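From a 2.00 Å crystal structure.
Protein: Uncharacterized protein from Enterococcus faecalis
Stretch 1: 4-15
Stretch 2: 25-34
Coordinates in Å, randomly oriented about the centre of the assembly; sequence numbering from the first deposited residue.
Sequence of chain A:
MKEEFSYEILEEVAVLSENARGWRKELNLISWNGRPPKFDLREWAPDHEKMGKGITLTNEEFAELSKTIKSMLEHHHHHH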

# COMPACT_ATOMS: atom_id res chain seq x y z
N GLU A 4 1.94 -4.00 -22.09
CA GLU A 4 0.61 -3.86 -21.54
C GLU A 4 0.69 -3.14 -20.20
O GLU A 4 -0.09 -2.23 -19.92
CB GLU A 4 -0.05 -5.23 -21.37
CG GLU A 4 -1.56 -5.17 -21.34
CD GLU A 4 -2.19 -6.54 -21.45
OE1 GLU A 4 -1.54 -7.47 -21.99
OE2 GLU A 4 -3.35 -6.69 -20.99
N PHE A 5 1.66 -3.52 -19.39
CA PHE A 5 1.90 -2.81 -18.15
C PHE A 5 2.26 -1.34 -18.42
O PHE A 5 1.78 -0.44 -17.73
CB PHE A 5 2.99 -3.51 -17.33
CG PHE A 5 2.52 -4.75 -16.61
CD1 PHE A 5 1.29 -4.77 -15.96
CD2 PHE A 5 3.29 -5.90 -16.60
CE1 PHE A 5 0.87 -5.89 -15.29
CE2 PHE A 5 2.88 -7.03 -15.93
CZ PHE A 5 1.66 -7.03 -15.27
N SER A 6 3.06 -1.08 -19.45
CA SER A 6 3.50 0.28 -19.73
C SER A 6 2.33 1.19 -20.07
O SER A 6 2.35 2.39 -19.77
CB SER A 6 4.53 0.31 -20.87
OG SER A 6 3.90 0.11 -22.12
N TYR A 7 1.30 0.63 -20.69
CA TYR A 7 0.10 1.38 -20.99
C TYR A 7 -0.76 1.61 -19.73
O TYR A 7 -1.39 2.66 -19.55
CB TYR A 7 -0.71 0.63 -22.05
CG TYR A 7 -1.96 1.36 -22.49
CD1 TYR A 7 -3.23 0.96 -22.05
CD2 TYR A 7 -1.89 2.47 -23.35
CE1 TYR A 7 -4.37 1.62 -22.45
CE2 TYR A 7 -3.03 3.14 -23.75
CZ TYR A 7 -4.27 2.71 -23.30
OH TYR A 7 -5.40 3.38 -23.69
N GLU A 8 -0.79 0.61 -18.85
CA GLU A 8 -1.64 0.68 -17.66
C GLU A 8 -1.04 1.56 -16.56
O GLU A 8 -1.77 2.20 -15.80
CB GLU A 8 -1.93 -0.74 -17.16
CG GLU A 8 -2.69 -1.58 -18.19
CD GLU A 8 -2.88 -3.02 -17.76
OE1 GLU A 8 -4.01 -3.52 -17.89
OE2 GLU A 8 -1.91 -3.65 -17.28
N ILE A 9 0.29 1.61 -16.47
CA ILE A 9 0.94 2.48 -15.50
C ILE A 9 0.92 3.91 -15.99
O ILE A 9 1.56 4.25 -16.98
CB ILE A 9 2.38 2.00 -15.20
CG1 ILE A 9 2.31 0.63 -14.51
CG2 ILE A 9 3.12 3.01 -14.31
CD1 ILE A 9 3.64 -0.03 -14.29
N LEU A 10 0.15 4.77 -15.33
CA LEU A 10 -0.03 6.13 -15.82
C LEU A 10 1.07 7.02 -15.27
O LEU A 10 1.56 7.90 -15.97
CB LEU A 10 -1.40 6.68 -15.43
CG LEU A 10 -2.58 5.75 -15.80
CD1 LEU A 10 -3.90 6.36 -15.37
CD2 LEU A 10 -2.58 5.47 -17.28
N GLU A 11 1.45 6.78 -14.03
CA GLU A 11 2.46 7.59 -13.37
C GLU A 11 3.22 6.72 -12.38
O GLU A 11 2.61 6.01 -11.58
CB GLU A 11 1.82 8.77 -12.65
CG GLU A 11 2.80 9.82 -12.17
CD GLU A 11 2.14 10.92 -11.36
OE1 GLU A 11 0.99 10.73 -10.91
OE2 GLU A 11 2.76 11.99 -11.18
N GLU A 12 4.54 6.75 -12.43
CA GLU A 12 5.32 6.10 -11.38
C GLU A 12 5.54 7.14 -10.32
O GLU A 12 6.30 8.08 -10.52
CB GLU A 12 6.64 5.53 -11.92
CG GLU A 12 6.39 4.67 -13.17
CD GLU A 12 7.62 3.93 -13.67
OE1 GLU A 12 8.73 4.15 -13.15
OE2 GLU A 12 7.45 3.12 -14.61
N VAL A 13 4.88 6.96 -9.18
CA VAL A 13 4.86 7.97 -8.15
C VAL A 13 6.00 7.84 -7.10
O VAL A 13 6.53 8.84 -6.63
CB VAL A 13 3.52 7.96 -7.41
CG1 VAL A 13 3.52 9.06 -6.37
CG2 VAL A 13 2.38 8.19 -8.39
N ALA A 14 6.36 6.62 -6.72
CA ALA A 14 7.39 6.40 -5.71
C ALA A 14 7.98 5.00 -5.80
O ALA A 14 7.26 4.04 -6.08
CB ALA A 14 6.83 6.65 -4.31
N VAL A 15 9.28 4.90 -5.56
CA VAL A 15 9.95 3.61 -5.40
C VAL A 15 10.31 3.51 -3.93
O VAL A 15 11.12 4.31 -3.44
CB VAL A 15 11.24 3.52 -6.25
CG1 VAL A 15 11.98 2.21 -5.96
CG2 VAL A 15 10.92 3.65 -7.73
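Stretch 2 (25-34) KELNLISWNG

Two beta bulges interrupt the pairing of strand 9-15 with strand 25-30, and each moves the register by one residue within a very short span. The first falls between Ile-9 and Glu-11, the second between Glu-12 and Ala-14. At each bulge, two consecutive amides of stretch 1 converge on a single carbonyl of stretch 2. Leu-29 O accepts from Leu-10 N at 2.7 Å and, weakly, from Glu-11 N at 3.3 Å; Leu-27 O accepts from Val-13 N at 2.9 Å and from Ala-14 N at 3.0 Å. The extra residues, Leu-10 and Val-13, leave extended geometry, with phi/psi of -88/-38° and -90/-38°, and their CA-to-CB bonds point toward stretch 2.

Residues 25-30 of stretch 2 keep extended geometry and run antiparallel to strand 9-15, the two N-to-C directions making an angle of 156° and the axes approaching to 4.6 Å. Return hydrogen bonds complete the ladder: Leu-29 N donates to Glu-11 O and Leu-27 N to Ala-14 O, both at 2.9 Å. The hydrogen-bonded pairs Glu-11/Leu-29 and Ala-14/Leu-27 have CA-CA separations of 5.1 and 4.9 Å, whereas the non-hydrogen-bonded pairs Ile-9/Ile-30, Glu-12/Asn-28 and Val-15/Glu-26 draw their CA atoms to 4.6 Å. Three carbonyls of stretch 1, those of Glu-8, Glu-11 and Ala-14, also receive CA-H...O contacts, as from Glu-26 CA to Ala-14 O at 3.3 Å.

Leu-27 and Leu-29 share one face of the sheet with Ala-14 and Glu-11. Both leucines adopt the t, p rotamer. Leu-27 CB lies 4.0 Å from Ala-14 CB, and its CD2 lies 3.8 Å from Val-13 CG1, so the bulged valine adds to the apolar packing around this side chain. Leu-29 is flanked similarly, with its CB 4.1 Å from Glu-11 CB and its CD2 4.3 Å from Leu-10 CD1.

The other face carries Glu-26, Asn-28 and Ile-30 beside Val-15, Glu-12 and Ile-9. Ile-30 CD1 packs 3.9 Å from Ile-9 CG1. The side chain of Asn-28 bends back toward stretch 1, bringing OD1 within 3.1 Å of Glu-12 CA, while ND2 donates to Glu-26 OE1 at 2.7 Å within its own strand. A water links the two stretches here, donating to Asn-28 OD1 at 3.0 Å and weakly to Ala-14 O at 3.0 Å.

Beyond Ile-30 the contact passes to the end of the helix that precedes strand 9-15, and by Asn-33 and Gly-34 the backbone has turned to positive phi. Glu-8 anchors this region through both backbone and side chain: Ser-31 N donates to Glu-8 O at 2.9 Å, and Asn-33 N donates to Glu-8 OE1 at 3.2 Å. Trp-32 points away at its CA-to-CB bond, yet its ring returns toward the helix. There the two aromatic rings meet edge to edge, Trp-32 CZ3 lying 4.2 Å from Phe-5 CE1, while Glu-8 OE2 approaches the indole edge at 3.9 Å from Trp-32 CE3. Altogether the two stretches bury 829 Å², summed over both sides.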

# COMPACT_ATOMS: atom_id res chain seq x y z
N LYS A 25 9.31 -2.32 -4.58
CA LYS A 25 7.98 -2.02 -4.08
C LYS A 25 7.66 -0.59 -4.48
O LYS A 25 8.45 0.32 -4.21
CB LYS A 25 7.89 -2.19 -2.55
CG LYS A 25 6.45 -2.31 -2.07
CD LYS A 25 6.34 -2.76 -0.60
CE LYS A 25 6.69 -4.23 -0.38
NZ LYS A 25 6.94 -4.50 1.10
N GLU A 26 6.53 -0.39 -5.16
CA GLU A 26 6.28 0.88 -5.83
C GLU A 26 4.91 1.44 -5.53
O GLU A 26 3.96 0.70 -5.45
CB GLU A 26 6.38 0.70 -7.36
CG GLU A 26 7.78 0.48 -7.92
CD GLU A 26 7.78 0.21 -9.42
OE1 GLU A 26 6.80 0.58 -10.13
OE2 GLU A 26 8.78 -0.37 -9.91
N LEU A 27 4.80 2.76 -5.40
CA LEU A 27 3.50 3.40 -5.49
C LEU A 27 3.35 3.92 -6.91
O LEU A 27 4.12 4.80 -7.34
CB LEU A 27 3.40 4.58 -4.52
CG LEU A 27 2.04 5.29 -4.59
CD1 LEU A 27 0.98 4.37 -3.97
CD2 LEU A 27 2.09 6.62 -3.85
N ASN A 28 2.38 3.39 -7.65
CA ASN A 28 2.08 3.87 -9.01
C ASN A 28 0.62 4.26 -9.15
O ASN A 28 -0.22 3.75 -8.41
CB ASN A 28 2.35 2.78 -10.06
CG ASN A 28 3.83 2.44 -10.16
OD1 ASN A 28 4.66 3.33 -10.22
ND2 ASN A 28 4.15 1.15 -10.16
N LEU A 29 0.32 5.14 -10.11
CA LEU A 29 -1.07 5.40 -10.49
C LEU A 29 -1.38 4.55 -11.71
O LEU A 29 -0.68 4.62 -12.72
CB LEU A 29 -1.32 6.88 -10.78
CG LEU A 29 -2.76 7.21 -11.22
CD1 LEU A 29 -3.67 7.08 -10.01
CD2 LEU A 29 -2.87 8.61 -11.82
N ILE A 30 -2.42 3.73 -11.62
CA ILE A 30 -2.63 2.70 -12.62
C ILE A 30 -4.08 2.63 -13.06
O ILE A 30 -5.00 2.77 -12.23
CB ILE A 30 -2.23 1.33 -12.05
CG1 ILE A 30 -0.75 1.33 -11.71
CG2 ILE A 30 -2.51 0.22 -13.07
CD1 ILE A 30 -0.19 -0.04 -11.54
N SER A 31 -4.28 2.43 -14.36
CA SER A 31 -5.58 2.11 -14.89
C SER A 31 -5.52 0.64 -15.32
O SER A 31 -4.87 0.33 -16.31
CB SER A 31 -5.91 2.99 -16.11
OG SER A 31 -7.23 2.74 -16.62
N TRP A 32 -6.14 -0.26 -14.56
CA TRP A 32 -6.25 -1.66 -15.01
C TRP A 32 -7.29 -1.77 -16.12
O TRP A 32 -8.46 -1.48 -15.90
CB TRP A 32 -6.63 -2.61 -13.85
CG TRP A 32 -5.66 -2.59 -12.67
CD1 TRP A 32 -5.94 -2.22 -11.39
CD2 TRP A 32 -4.27 -2.97 -12.69
NE1 TRP A 32 -4.82 -2.34 -10.61
CE2 TRP A 32 -3.78 -2.79 -11.38
CE3 TRP A 32 -3.40 -3.43 -13.68
CZ2 TRP A 32 -2.46 -3.07 -11.04
CZ3 TRP A 32 -2.10 -3.71 -13.33
CH2 TRP A 32 -1.64 -3.54 -12.03
N ASN A 33 -6.86 -2.18 -17.31
CA ASN A 33 -7.77 -2.46 -18.41
C ASN A 33 -8.78 -1.35 -18.66
O ASN A 33 -9.96 -1.65 -18.86
CB ASN A 33 -8.54 -3.77 -18.16
CG ASN A 33 -7.63 -4.96 -17.94
OD1 ASN A 33 -7.00 -5.08 -16.89
ND2 ASN A 33 -7.58 -5.85 -18.92
N GLY A 34 -8.35 -0.09 -18.66
CA GLY A 34 -9.24 1.01 -19.03
C GLY A 34 -10.19 1.43 -17.91
O GLY A 34 -11.08 2.25 -18.11
O HOH W 1 7.37 4.04 -9.06